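Local coordinates for NAD-dependent deacetylase 2 (Archaeoglobus fulgidus, PDB 1S7G), which catalyses the NAD-dependent removal of acetyl groups from lysines of proteins such as the archaeal chromatin protein Alba, whose DNA binding is thereby strengthened, at residues 17-22 / 182-187; 28-33 / 77-82; 40-45 / 64-69; 218-223 / 230-235. All coordinates share one frame; numbering follows the deposited sequence.

Interaction 1: 17-22 / 182-187. With ZN (zinc ion), chain G.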
# COMPACT_ATOMS: atom_id res chain seq x y z
N HIS A 17 1.47 -7.11 10.09
CA HIS A 17 1.41 -6.25 8.91
C HIS A 17 2.38 -6.73 7.84
O HIS A 17 3.31 -6.02 7.46
CB HIS A 17 1.75 -4.82 9.30
CG HIS A 17 1.20 -3.80 8.36
ND1 HIS A 17 0.14 -2.98 8.68
CD2 HIS A 17 1.55 -3.47 7.09
CE1 HIS A 17 -0.14 -2.20 7.66
NE2 HIS A 17 0.71 -2.47 6.68
N ALA A 18 2.15 -7.95 7.37
CA ALA A 18 3.01 -8.55 6.36
C ALA A 18 2.58 -8.22 4.93
O ALA A 18 1.39 -8.08 4.64
CB ALA A 18 3.05 -10.05 6.56
N VAL A 19 3.57 -8.11 4.05
CA VAL A 19 3.31 -7.82 2.64
C VAL A 19 3.84 -8.97 1.78
O VAL A 19 4.86 -9.58 2.10
CB VAL A 19 4.00 -6.49 2.22
CG1 VAL A 19 3.73 -6.20 0.76
CG2 VAL A 19 3.50 -5.36 3.08
N VAL A 20 3.14 -9.27 0.70
CA VAL A 20 3.56 -10.36 -0.19
C VAL A 20 3.84 -9.81 -1.59
O VAL A 20 2.98 -9.15 -2.19
CB VAL A 20 2.45 -11.43 -0.30
CG1 VAL A 20 2.92 -12.58 -1.17
CG2 VAL A 20 2.08 -11.93 1.09
N PHE A 21 5.03 -10.06 -2.11
CA PHE A 21 5.38 -9.61 -3.46
C PHE A 21 5.37 -10.84 -4.34
O PHE A 21 6.02 -11.83 -4.01
CB PHE A 21 6.77 -8.98 -3.50
CG PHE A 21 7.20 -8.57 -4.88
CD1 PHE A 21 6.94 -7.29 -5.35
CD2 PHE A 21 7.82 -9.49 -5.73
CE1 PHE A 21 7.27 -6.93 -6.66
CE2 PHE A 21 8.16 -9.14 -7.04
CZ PHE A 21 7.88 -7.86 -7.50
N THR A 22 4.66 -10.80 -5.46
CA THR A 22 4.58 -11.96 -6.33
C THR A 22 4.97 -11.68 -7.78
O THR A 22 4.74 -10.60 -8.30
CB THR A 22 3.17 -12.58 -6.31
OG1 THR A 22 2.23 -11.69 -6.92
CG2 THR A 22 2.73 -12.84 -4.88
N LYS A 182 8.45 -0.22 3.37
CA LYS A 182 9.10 0.51 4.46
C LYS A 182 8.47 0.37 5.84
O LYS A 182 9.14 0.60 6.85
CB LYS A 182 9.22 2.00 4.12
CG LYS A 182 10.32 2.32 3.12
CD LYS A 182 10.52 3.82 3.00
CE LYS A 182 11.65 4.16 2.03
NZ LYS A 182 11.79 5.63 1.85
N HIS A 183 7.19 0.02 5.91
CA HIS A 183 6.57 -0.10 7.22
C HIS A 183 6.00 -1.48 7.54
O HIS A 183 5.35 -1.65 8.56
CB HIS A 183 5.48 0.98 7.38
CG HIS A 183 4.24 0.74 6.59
ND1 HIS A 183 3.64 1.72 5.83
CD2 HIS A 183 3.45 -0.35 6.48
CE1 HIS A 183 2.54 1.24 5.28
NE2 HIS A 183 2.40 -0.01 5.66
N CYS A 184 6.25 -2.46 6.68
CA CYS A 184 5.76 -3.81 6.95
C CYS A 184 6.67 -4.44 8.01
O CYS A 184 7.80 -3.99 8.21
CB CYS A 184 5.76 -4.66 5.68
SG CYS A 184 7.40 -5.07 4.99
N ASP A 185 6.19 -5.48 8.69
CA ASP A 185 7.01 -6.15 9.69
C ASP A 185 7.48 -7.49 9.15
O ASP A 185 8.37 -8.13 9.71
CB ASP A 185 6.26 -6.28 11.02
CG ASP A 185 4.98 -7.08 10.92
OD1 ASP A 185 4.33 -7.06 9.85
OD2 ASP A 185 4.61 -7.73 11.92
N ALA A 186 6.90 -7.90 8.02
CA ALA A 186 7.25 -9.14 7.35
C ALA A 186 7.08 -8.92 5.85
O ALA A 186 6.06 -8.41 5.40
CB ALA A 186 6.36 -10.27 7.82
N PHE A 187 8.09 -9.31 5.07
CA PHE A 187 8.04 -9.14 3.62
C PHE A 187 8.34 -10.49 2.96
O PHE A 187 9.45 -11.01 3.08
CB PHE A 187 9.08 -8.09 3.18
CG PHE A 187 9.00 -7.70 1.72
CD1 PHE A 187 8.18 -6.66 1.31
CD2 PHE A 187 9.75 -8.38 0.76
CE1 PHE A 187 8.10 -6.29 -0.03
CE2 PHE A 187 9.68 -8.02 -0.60
CZ PHE A 187 8.86 -6.97 -0.99
ZN ZN G . 0.77 -1.32 4.91

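Interaction 2: 28-33 / 77-82. With NAD (nicotinamide-adenine-dinucleotide), chain L.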
# COMPACT_ATOMS: atom_id res chain seq x y z
N ALA A 28 2.26 -19.87 -12.30
CA ALA A 28 2.71 -20.97 -13.14
C ALA A 28 1.82 -22.19 -12.95
O ALA A 28 1.60 -22.97 -13.88
CB ALA A 28 4.16 -21.33 -12.81
N GLU A 29 1.30 -22.36 -11.73
CA GLU A 29 0.43 -23.49 -11.42
C GLU A 29 -1.04 -23.22 -11.76
O GLU A 29 -1.91 -24.02 -11.42
CB GLU A 29 0.57 -23.87 -9.94
CG GLU A 29 1.93 -24.47 -9.60
CD GLU A 29 2.15 -24.59 -8.11
OE1 GLU A 29 1.41 -25.35 -7.45
OE2 GLU A 29 3.08 -23.92 -7.59
N SER A 30 -1.29 -22.10 -12.42
CA SER A 30 -2.64 -21.74 -12.84
C SER A 30 -2.75 -21.95 -14.35
O SER A 30 -3.83 -21.82 -14.93
CB SER A 30 -2.96 -20.29 -12.49
OG SER A 30 -3.22 -20.13 -11.10
N GLY A 31 -1.62 -22.26 -14.97
CA GLY A 31 -1.60 -22.49 -16.40
C GLY A 31 -0.97 -21.37 -17.21
O GLY A 31 -1.07 -21.35 -18.44
N ILE A 32 -0.32 -20.42 -16.53
CA ILE A 32 0.32 -19.30 -17.21
C ILE A 32 1.84 -19.46 -17.11
O ILE A 32 2.43 -19.14 -16.08
CB ILE A 32 -0.09 -17.95 -16.60
CG1 ILE A 32 -1.62 -17.84 -16.54
CG2 ILE A 32 0.46 -16.80 -17.43
CD1 ILE A 32 -2.13 -16.59 -15.86
N PRO A 33 2.48 -19.96 -18.17
CA PRO A 33 3.93 -20.15 -18.15
C PRO A 33 4.70 -18.84 -17.98
O PRO A 33 4.27 -17.78 -18.43
CB PRO A 33 4.21 -20.82 -19.50
CG PRO A 33 3.17 -20.22 -20.38
CD PRO A 33 1.93 -20.28 -19.51
N GLU A 77 -7.54 -19.70 -13.62
CA GLU A 77 -8.18 -19.42 -12.34
C GLU A 77 -7.09 -19.42 -11.28
O GLU A 77 -6.04 -20.05 -11.45
CB GLU A 77 -9.22 -20.50 -12.02
CG GLU A 77 -10.30 -20.63 -13.09
CD GLU A 77 -11.28 -21.76 -12.81
OE1 GLU A 77 -10.82 -22.91 -12.57
OE2 GLU A 77 -12.51 -21.50 -12.84
N PRO A 78 -7.32 -18.71 -10.18
CA PRO A 78 -6.28 -18.71 -9.15
C PRO A 78 -5.98 -20.13 -8.66
O PRO A 78 -6.83 -21.02 -8.73
CB PRO A 78 -6.86 -17.80 -8.06
CG PRO A 78 -8.34 -17.75 -8.35
CD PRO A 78 -8.41 -17.77 -9.84
N ASN A 79 -4.75 -20.35 -8.22
CA ASN A 79 -4.35 -21.66 -7.73
C ASN A 79 -4.21 -21.60 -6.21
O ASN A 79 -4.44 -20.55 -5.61
CB ASN A 79 -3.05 -22.11 -8.41
CG ASN A 79 -1.88 -21.22 -8.07
OD1 ASN A 79 -1.53 -21.04 -6.90
ND2 ASN A 79 -1.26 -20.65 -9.10
N PRO A 80 -3.86 -22.73 -5.58
CA PRO A 80 -3.70 -22.78 -4.12
C PRO A 80 -2.82 -21.67 -3.53
O PRO A 80 -3.08 -21.18 -2.43
CB PRO A 80 -3.10 -24.17 -3.89
CG PRO A 80 -3.76 -24.97 -4.96
CD PRO A 80 -3.64 -24.07 -6.16
N ALA A 81 -1.79 -21.26 -4.26
CA ALA A 81 -0.91 -20.20 -3.78
C ALA A 81 -1.71 -18.90 -3.59
O ALA A 81 -1.63 -18.26 -2.54
CB ALA A 81 0.25 -19.99 -4.75
N HIS A 82 -2.49 -18.53 -4.61
CA HIS A 82 -3.32 -17.32 -4.55
C HIS A 82 -4.30 -17.36 -3.38
O HIS A 82 -4.52 -16.36 -2.71
CB HIS A 82 -4.13 -17.14 -5.83
CG HIS A 82 -3.30 -16.87 -7.05
ND1 HIS A 82 -2.96 -17.86 -7.95
CD2 HIS A 82 -2.76 -15.72 -7.52
CE1 HIS A 82 -2.26 -17.33 -8.93
NE2 HIS A 82 -2.12 -16.03 -8.70
PA NAD L . 10.41 -14.09 -13.79
O1A NAD L . 11.63 -13.37 -13.87
O2A NAD L . 10.07 -14.80 -15.00
O5B NAD L . 10.55 -14.96 -12.51
C5B NAD L . 9.58 -15.97 -12.00
C4B NAD L . 10.33 -16.79 -10.93
O4B NAD L . 9.38 -17.76 -10.42
C3B NAD L . 11.59 -17.62 -11.44
O3B NAD L . 12.70 -17.13 -10.63
C2B NAD L . 11.30 -19.10 -11.21
O2B NAD L . 12.30 -19.95 -10.74
C1B NAD L . 10.05 -19.02 -10.27
N9A NAD L . 9.00 -20.05 -10.51
C8A NAD L . 8.55 -20.77 -11.61
N7A NAD L . 7.55 -21.60 -11.32
C5A NAD L . 7.26 -21.48 -10.01
C6A NAD L . 6.24 -22.09 -8.99
N6A NAD L . 5.37 -22.96 -9.28
N1A NAD L . 6.30 -21.64 -7.63
C2A NAD L . 7.21 -20.69 -7.11
N3A NAD L . 8.19 -20.09 -8.04
C4A NAD L . 8.18 -20.50 -9.46
O3 NAD L . 9.22 -13.19 -13.40
PN NAD L . 9.08 -11.93 -12.53
O1N NAD L . 9.94 -12.10 -11.41
O2N NAD L . 7.62 -11.80 -12.32
O5D NAD L . 9.75 -10.75 -13.51
C5D NAD L . 9.04 -10.40 -14.73
C4D NAD L . 9.44 -9.12 -15.42
O4D NAD L . 10.92 -8.83 -15.41
C3D NAD L . 9.02 -9.14 -16.94
O3D NAD L . 8.41 -7.85 -17.33
C2D NAD L . 10.37 -9.52 -17.74
O2D NAD L . 10.45 -9.04 -19.10
C1D NAD L . 11.54 -8.99 -16.76
N1N NAD L . 12.75 -9.92 -16.67
C2N NAD L . 13.97 -9.51 -17.47
C3N NAD L . 15.18 -10.28 -17.42
C7N NAD L . 16.42 -9.92 -18.25
O7N NAD L . 17.55 -10.55 -18.03
N7N NAD L . 16.28 -8.99 -19.25
C4N NAD L . 15.23 -11.58 -16.50
C5N NAD L . 13.99 -12.02 -15.68
C6N NAD L . 12.77 -11.18 -15.79

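Interaction 3: 40-45 / 64-69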
# COMPACT_ATOMS: atom_id res chain seq x y z
N GLY A 40 15.26 -14.70 -26.28
CA GLY A 40 14.96 -15.25 -27.59
C GLY A 40 13.65 -14.69 -28.12
O GLY A 40 13.46 -14.55 -29.32
N LEU A 41 12.74 -14.36 -27.20
CA LEU A 41 11.46 -13.79 -27.56
C LEU A 41 11.66 -12.58 -28.46
O LEU A 41 10.91 -12.36 -29.41
CB LEU A 41 10.70 -13.36 -26.32
CG LEU A 41 9.38 -12.63 -26.57
CD1 LEU A 41 8.39 -13.57 -27.23
CD2 LEU A 41 8.81 -12.11 -25.26
N TRP A 42 12.68 -11.79 -28.16
CA TRP A 42 12.97 -10.59 -28.93
C TRP A 42 13.78 -10.89 -30.18
O TRP A 42 14.28 -9.98 -30.84
CB TRP A 42 13.67 -9.57 -28.04
CG TRP A 42 12.82 -9.17 -26.86
CD1 TRP A 42 13.23 -9.04 -25.56
CD2 TRP A 42 11.42 -8.85 -26.88
NE1 TRP A 42 12.17 -8.66 -24.77
CE2 TRP A 42 11.05 -8.54 -25.55
CE3 TRP A 42 10.45 -8.80 -27.88
CZ2 TRP A 42 9.74 -8.18 -25.19
CZ3 TRP A 42 9.14 -8.44 -27.53
CH2 TRP A 42 8.80 -8.13 -26.20
N ARG A 43 13.90 -12.18 -30.48
CA ARG A 43 14.60 -12.63 -31.68
C ARG A 43 13.50 -12.87 -32.73
O ARG A 43 13.74 -12.77 -33.93
CB ARG A 43 15.37 -13.92 -31.40
N LYS A 44 12.30 -13.19 -32.24
CA LYS A 44 11.14 -13.44 -33.10
C LYS A 44 10.40 -12.14 -33.42
O LYS A 44 9.91 -11.96 -34.53
CB LYS A 44 10.14 -14.39 -32.43
CG LYS A 44 10.69 -15.72 -31.95
CD LYS A 44 9.57 -16.49 -31.23
CE LYS A 44 10.10 -17.68 -30.45
NZ LYS A 44 9.04 -18.25 -29.56
N TYR A 45 10.30 -11.24 -32.44
CA TYR A 45 9.61 -9.97 -32.64
C TYR A 45 10.44 -8.75 -32.25
O TYR A 45 11.30 -8.82 -31.37
CB TYR A 45 8.31 -9.91 -31.83
CG TYR A 45 7.48 -11.17 -31.83
CD1 TYR A 45 7.80 -12.23 -30.98
CD2 TYR A 45 6.39 -11.31 -32.68
CE1 TYR A 45 7.04 -13.39 -30.96
CE2 TYR A 45 5.62 -12.47 -32.67
CZ TYR A 45 5.95 -13.51 -31.81
OH TYR A 45 5.20 -14.67 -31.80
N TRP A 64 -1.46 -6.74 -30.77
CA TRP A 64 -2.49 -7.75 -30.59
C TRP A 64 -2.16 -9.11 -31.21
O TRP A 64 -2.45 -10.14 -30.62
CB TRP A 64 -3.83 -7.24 -31.11
CG TRP A 64 -4.46 -6.24 -30.18
CD1 TRP A 64 -4.66 -4.91 -30.42
CD2 TRP A 64 -4.94 -6.49 -28.85
NE1 TRP A 64 -5.25 -4.31 -29.32
CE2 TRP A 64 -5.43 -5.26 -28.35
CE3 TRP A 64 -5.01 -7.63 -28.04
CZ2 TRP A 64 -5.99 -5.14 -27.06
CZ3 TRP A 64 -5.56 -7.51 -26.76
CH2 TRP A 64 -6.05 -6.26 -26.29
N GLU A 65 -1.57 -9.12 -32.40
CA GLU A 65 -1.22 -10.40 -33.02
C GLU A 65 -0.06 -11.02 -32.25
O GLU A 65 0.04 -12.24 -32.13
CB GLU A 65 -0.88 -10.21 -34.50
CG GLU A 65 -2.13 -10.04 -35.36
CD GLU A 65 -1.86 -9.68 -36.81
OE1 GLU A 65 -2.84 -9.64 -37.59
OE2 GLU A 65 -0.69 -9.44 -37.17
N PHE A 66 0.82 -10.18 -31.72
CA PHE A 66 1.94 -10.65 -30.92
C PHE A 66 1.34 -11.33 -29.69
O PHE A 66 1.77 -12.41 -29.30
CB PHE A 66 2.81 -9.45 -30.50
CG PHE A 66 3.80 -9.77 -29.41
CD1 PHE A 66 3.70 -9.14 -28.16
CD2 PHE A 66 4.85 -10.66 -29.62
CE1 PHE A 66 4.62 -9.40 -27.15
CE2 PHE A 66 5.78 -10.92 -28.62
CZ PHE A 66 5.67 -10.29 -27.38
N SER A 67 0.32 -10.70 -29.11
CA SER A 67 -0.33 -11.25 -27.92
C SER A 67 -1.09 -12.55 -28.19
O SER A 67 -1.12 -13.44 -27.34
CB SER A 67 -1.28 -10.22 -27.31
OG SER A 67 -0.58 -9.05 -26.93
N MET A 68 -1.71 -12.66 -29.36
CA MET A 68 -2.45 -13.87 -29.69
C MET A 68 -1.51 -15.06 -29.86
O MET A 68 -1.84 -16.18 -29.46
CB MET A 68 -3.27 -13.68 -30.97
CG MET A 68 -4.34 -12.62 -30.89
SD MET A 68 -5.34 -12.53 -32.39
CE MET A 68 -4.34 -11.48 -33.39
N GLU A 69 -0.35 -14.82 -30.46
CA GLU A 69 0.64 -15.88 -30.71
C GLU A 69 1.28 -16.43 -29.43
O GLU A 69 1.60 -17.62 -29.36
CB GLU A 69 1.73 -15.36 -31.65
CG GLU A 69 1.21 -14.98 -33.04
CD GLU A 69 2.25 -14.27 -33.90
OE1 GLU A 69 1.90 -13.78 -35.00
OE2 GLU A 69 3.43 -14.20 -33.48

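Interaction 4: 218-223 / 230-235. With NAD (nicotinamide-adenine-dinucleotide), chain L.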
# COMPACT_ATOMS: atom_id res chain seq x y z
N ALA A 218 11.04 -21.31 -7.12
CA ALA A 218 11.46 -22.59 -7.68
C ALA A 218 12.98 -22.62 -7.82
O ALA A 218 13.59 -23.69 -7.85
CB ALA A 218 10.82 -22.80 -9.04
N GLU A 219 13.58 -21.44 -7.90
CA GLU A 219 15.02 -21.33 -8.06
C GLU A 219 15.61 -20.15 -7.30
O GLU A 219 14.95 -19.13 -7.10
CB GLU A 219 15.37 -21.22 -9.55
CG GLU A 219 15.40 -22.57 -10.25
CD GLU A 219 15.16 -22.47 -11.74
OE1 GLU A 219 15.76 -21.59 -12.39
OE2 GLU A 219 14.37 -23.30 -12.26
N PRO A 220 16.87 -20.28 -6.86
CA PRO A 220 17.54 -19.22 -6.12
C PRO A 220 17.63 -17.92 -6.90
O PRO A 220 17.48 -17.90 -8.12
CB PRO A 220 18.91 -19.82 -5.82
CG PRO A 220 19.13 -20.72 -7.00
CD PRO A 220 17.79 -21.40 -7.13
N THR A 221 17.88 -16.83 -6.18
CA THR A 221 18.03 -15.51 -6.77
C THR A 221 19.23 -14.85 -6.12
O THR A 221 19.67 -15.27 -5.05
CB THR A 221 16.79 -14.62 -6.51
OG1 THR A 221 16.81 -14.18 -5.14
CG2 THR A 221 15.52 -15.40 -6.77
N MET A 222 19.75 -13.80 -6.75
CA MET A 222 20.91 -13.09 -6.23
C MET A 222 20.59 -12.32 -4.95
O MET A 222 21.50 -11.89 -4.24
CB MET A 222 21.46 -12.13 -7.29
CG MET A 222 22.92 -12.36 -7.66
SD MET A 222 23.31 -14.08 -8.12
CE MET A 222 22.22 -14.30 -9.55
N ALA A 223 19.31 -12.15 -4.66
CA ALA A 223 18.92 -11.44 -3.45
C ALA A 223 18.76 -12.41 -2.27
O ALA A 223 18.61 -11.98 -1.13
CB ALA A 223 17.62 -10.69 -3.69
N LYS A 230 14.47 -19.04 3.23
CA LYS A 230 14.45 -19.23 1.79
C LYS A 230 13.97 -20.65 1.55
O LYS A 230 14.48 -21.61 2.13
CB LYS A 230 15.86 -19.02 1.22
CG LYS A 230 16.92 -19.91 1.82
CD LYS A 230 18.32 -19.35 1.62
CE LYS A 230 18.62 -19.10 0.15
NZ LYS A 230 20.04 -18.68 -0.04
N ILE A 231 12.96 -20.78 0.69
CA ILE A 231 12.38 -22.07 0.40
C ILE A 231 12.40 -22.36 -1.09
O ILE A 231 11.99 -21.54 -1.89
CB ILE A 231 10.91 -22.13 0.90
CG1 ILE A 231 10.87 -21.82 2.40
CG2 ILE A 231 10.31 -23.50 0.61
CD1 ILE A 231 9.47 -21.59 2.94
N ILE A 232 12.89 -23.54 -1.46
CA ILE A 232 12.93 -23.94 -2.85
C ILE A 232 11.71 -24.82 -3.10
O ILE A 232 11.53 -25.84 -2.43
CB ILE A 232 14.20 -24.75 -3.17
CG1 ILE A 232 15.44 -23.86 -3.02
CG2 ILE A 232 14.12 -25.32 -4.57
CD1 ILE A 232 15.45 -22.65 -3.94
N GLY A 233 10.85 -24.43 -4.04
CA GLY A 233 9.68 -25.23 -4.31
C GLY A 233 8.58 -24.50 -5.06
O GLY A 233 8.73 -23.34 -5.43
N LYS A 234 7.47 -25.19 -5.29
CA LYS A 234 6.34 -24.60 -5.99
C LYS A 234 5.44 -23.86 -5.01
O LYS A 234 5.06 -24.40 -3.96
CB LYS A 234 5.56 -25.68 -6.73
CG LYS A 234 6.36 -26.35 -7.84
CD LYS A 234 5.47 -27.19 -8.74
CE LYS A 234 6.20 -27.59 -10.02
NZ LYS A 234 5.25 -28.18 -11.02
N ALA A 235 5.09 -22.62 -5.36
CA ALA A 235 4.25 -21.79 -4.52
C ALA A 235 2.92 -22.47 -4.18
O ALA A 235 2.50 -22.50 -3.03
CB ALA A 235 3.99 -20.47 -5.20
PA NAD L . 10.41 -14.09 -13.79
O1A NAD L . 11.63 -13.37 -13.87
O2A NAD L . 10.07 -14.80 -15.00
O5B NAD L . 10.55 -14.96 -12.51
C5B NAD L . 9.58 -15.97 -12.00
C4B NAD L . 10.33 -16.79 -10.93
O4B NAD L . 9.38 -17.76 -10.42
C3B NAD L . 11.59 -17.62 -11.44
O3B NAD L . 12.70 -17.13 -10.63
C2B NAD L . 11.30 -19.10 -11.21
O2B NAD L . 12.30 -19.95 -10.74
C1B NAD L . 10.05 -19.02 -10.27
N9A NAD L . 9.00 -20.05 -10.51
C8A NAD L . 8.55 -20.77 -11.61
N7A NAD L . 7.55 -21.60 -11.32
C5A NAD L . 7.26 -21.48 -10.01
C6A NAD L . 6.24 -22.09 -8.99
N6A NAD L . 5.37 -22.96 -9.28
N1A NAD L . 6.30 -21.64 -7.63
C2A NAD L . 7.21 -20.69 -7.11
N3A NAD L . 8.19 -20.09 -8.04
C4A NAD L . 8.18 -20.50 -9.46
O3 NAD L . 9.22 -13.19 -13.40
PN NAD L . 9.08 -11.93 -12.53
O1N NAD L . 9.94 -12.10 -11.41
O2N NAD L . 7.62 -11.80 -12.32
O5D NAD L . 9.75 -10.75 -13.51
C5D NAD L . 9.04 -10.40 -14.73
C4D NAD L . 9.44 -9.12 -15.42
O4D NAD L . 10.92 -8.83 -15.41
C3D NAD L . 9.02 -9.14 -16.94
O3D NAD L . 8.41 -7.85 -17.33
C2D NAD L . 10.37 -9.52 -17.74
O2D NAD L . 10.45 -9.04 -19.10
C1D NAD L . 11.54 -8.99 -16.76
N1N NAD L . 12.75 -9.92 -16.67
C2N NAD L . 13.97 -9.51 -17.47
C3N NAD L . 15.18 -10.28 -17.42
C7N NAD L . 16.42 -9.92 -18.25
O7N NAD L . 17.55 -10.55 -18.03
N7N NAD L . 16.28 -8.99 -19.25
C4N NAD L . 15.23 -11.58 -16.50
C5N NAD L . 13.99 -12.02 -15.68
C6N NAD L . 12.77 -11.18 -15.79

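Interaction 1: 17-22 / 182-187
A zinc ion bridges His17 and His183 at the N-terminal end of a parallel strand pair, and it is not the metal of the four-cysteine site formed by Cys126, Cys129, Cys150 and Cys153. His17 NE2 binds it at 2.1 Å and His183 NE2 at 2.2 Å; Glu180 and His130 of a neighbouring subunit are also ligands, so the metal ties two copies of the protein together. The two imidazoles meet obliquely, their planes 81° apart. His183 reaches the metal with CG lodged between its backbone N and carbonyl carbon (chi1 73°), while its ND1 is hydrogen-bonded to Glu179, which probably steadies the ring's rotation. Beside the metal the backbones join: Asp185 N donates to His17 O over 3.2 Å from above the carbonyl plane, and Val19 N donates to Ala186 O over 2.8 Å, almost straight. The Asp185 carboxylate is bonded through OD2 to Lys16 N. Beyond this, Ala18 CB and Ala186 CB touch at 3.5 Å on one face of the sheet. On the other, Val19 sets CG2 against Cys184 CB at 3.5 Å, and the Phe187 ring, with CG trans to the backbone N (chi1 -172°), reaches along to place CZ 3.8 Å from Phe21 CB; Pro203 and Ala206 of helix 202-209 also touch this residue. The contact joins strands 18-22 and 186-190, neighbours in the middle of the parallel sheet of the sirtuin Rossmann-fold domain.

Interaction 2: 28-33 / 77-82
Ser30 OG is gripped from two directions: it donates to Glu77 O at 2.8 Å and accepts from Asn79 ND2, also at 2.8 Å. The second bond is bent, 133° at the hydrogen, with the hydroxyl tilted out of the amide plane. Asn79 ND2 serves Ile26 O as well, so one amide group holds two points of the cofactor-binding loop. Its other end caps a helix: OD1 accepts from Ala81 N at 2.7 Å, in the carbonyl plane, while Asn79 N donates to His82 ND1 at 3.1 Å, completing a capping box. CG, between the backbone N and carbonyl carbon (chi1 64°), places the amide for both. With an alanine in place of Asn79, Ser30 OG and Ile26 O would probably lose their common donor, and Ala81 N its cap. Glu29 rests CB 3.8 Å from Asn79 ND2 and turns its carboxylate to NAD, where OE2 accepts from N6A of the adenine at 3.0 Å and from Gly236 N. The loop following strand 18-22 is in this way pinned to the start of helix 80-90, with Leu105 of helix 105-108 packed against Ser30, Pro78 and His82.

Interaction 3: 40-45 / 64-69
Phe66, the first residue of helix segment 64-69 to touch its partner, drives its ring edge into the face of Tyr45. The two planes stand at 74°, a T-shaped pair, with Phe66 CD2 poised over the centre of the tyrosine ring and Phe66 CE2 3.4 Å from Tyr45 CD1. With CG trans to the backbone N (chi1 166°), Phe66 also meets two other side chains: its CZ lies 3.9 Å from Trp42 CZ3, while CE2, already against Tyr45, is 4.0 Å from Leu41 CD1. The six-membered ring of Trp42 is near parallel to that of Phe66 but slid aside, with little overlap. One turn later Glu69 stretches an extended chain to Tyr45, whose OH donates to OE2 at 2.5 Å, a very short bond whose exact length is doubtful. A phenylalanine in place of Tyr45 would probably leave the Glu69 carboxylate without its hydroxyl mate and free to swing away. Val50 of helix 47-51 touches the side chains of Trp42, Tyr45 and Phe66, placing the cluster in the helical part of the sirtuin small domain, at the end of the NAD-binding loop. The chemistry implies mainly apolar cohesion between segments 40-45 and 64-69, closed by one hydrogen bond to a probably ionised carboxylate at the surface.

Interaction 4: 218-223 / 230-235
Ile232 spreads its two branches along the backbone leaving strand 212-217: CG2 lies 3.7 Å from Ala218 O, and CD1 meets Pro220 CD at 4.1 Å. A folded chain (chi1 -66°, chi2 -60°) carries CD1 to the proline, which it crosses obliquely. The next residue brings its carbonyl beside the other segment, Gly233 O lying 3.5 Å from Ala218 N, too loosely to count as a bond; Gly233 is instead backbone-bonded to Asn217. The backbone angles of Gly233 would press a side chain against the preceding carbonyl O; the chain here passes from strand 229-232 to helix 235-250. Segment 218-223 follows strand 212-217, and 230-235 runs out of the edge strand 229-232; both line the adenosine pocket of the Rossmann fold, where nucleotides characteristically sit at the C-terminal ends of the strands. Ala218 sets CB over one adenine face, 3.5 Å from C4A of NAD, with its N 3.2 Å from N3A. Ala235 N, at the first turn of its helix, donates to N1A of NAD at 2.8 Å and 170°, a nearly straight bond to the purine edge. Glu219 places CB 3.5 Å from the ribose O2B. Farther along, Thr221 OG1 accepts from Ala223 N at 3.3 Å, making an ST turn, and is also bonded to Asp224.

Overall arrangement
Interactions 2 and 4 meet on NAD and on each other: Glu29 OE2 lies 3.2 Å from Lys234 CB, and Ala81 CB 3.7 Å from Ala235 C, so Glu29 and Ala235 meet the same edge of the adenine, at N6A and N1A. Their centres are about 17 Å apart. Interaction 1 belongs to the same parallel sheet as interaction 4, centres about 18 Å apart; its zinc end faces a neighbouring subunit, whereas the Phe21 side chain is about 6 Å from NAD. Interaction 3 stands apart, its centre about 23 Å from that of interaction 2 and 35 Å from that of interaction 1; there the Trp42 side chain is about 11 Å from that of His118, the predicted proton acceptor.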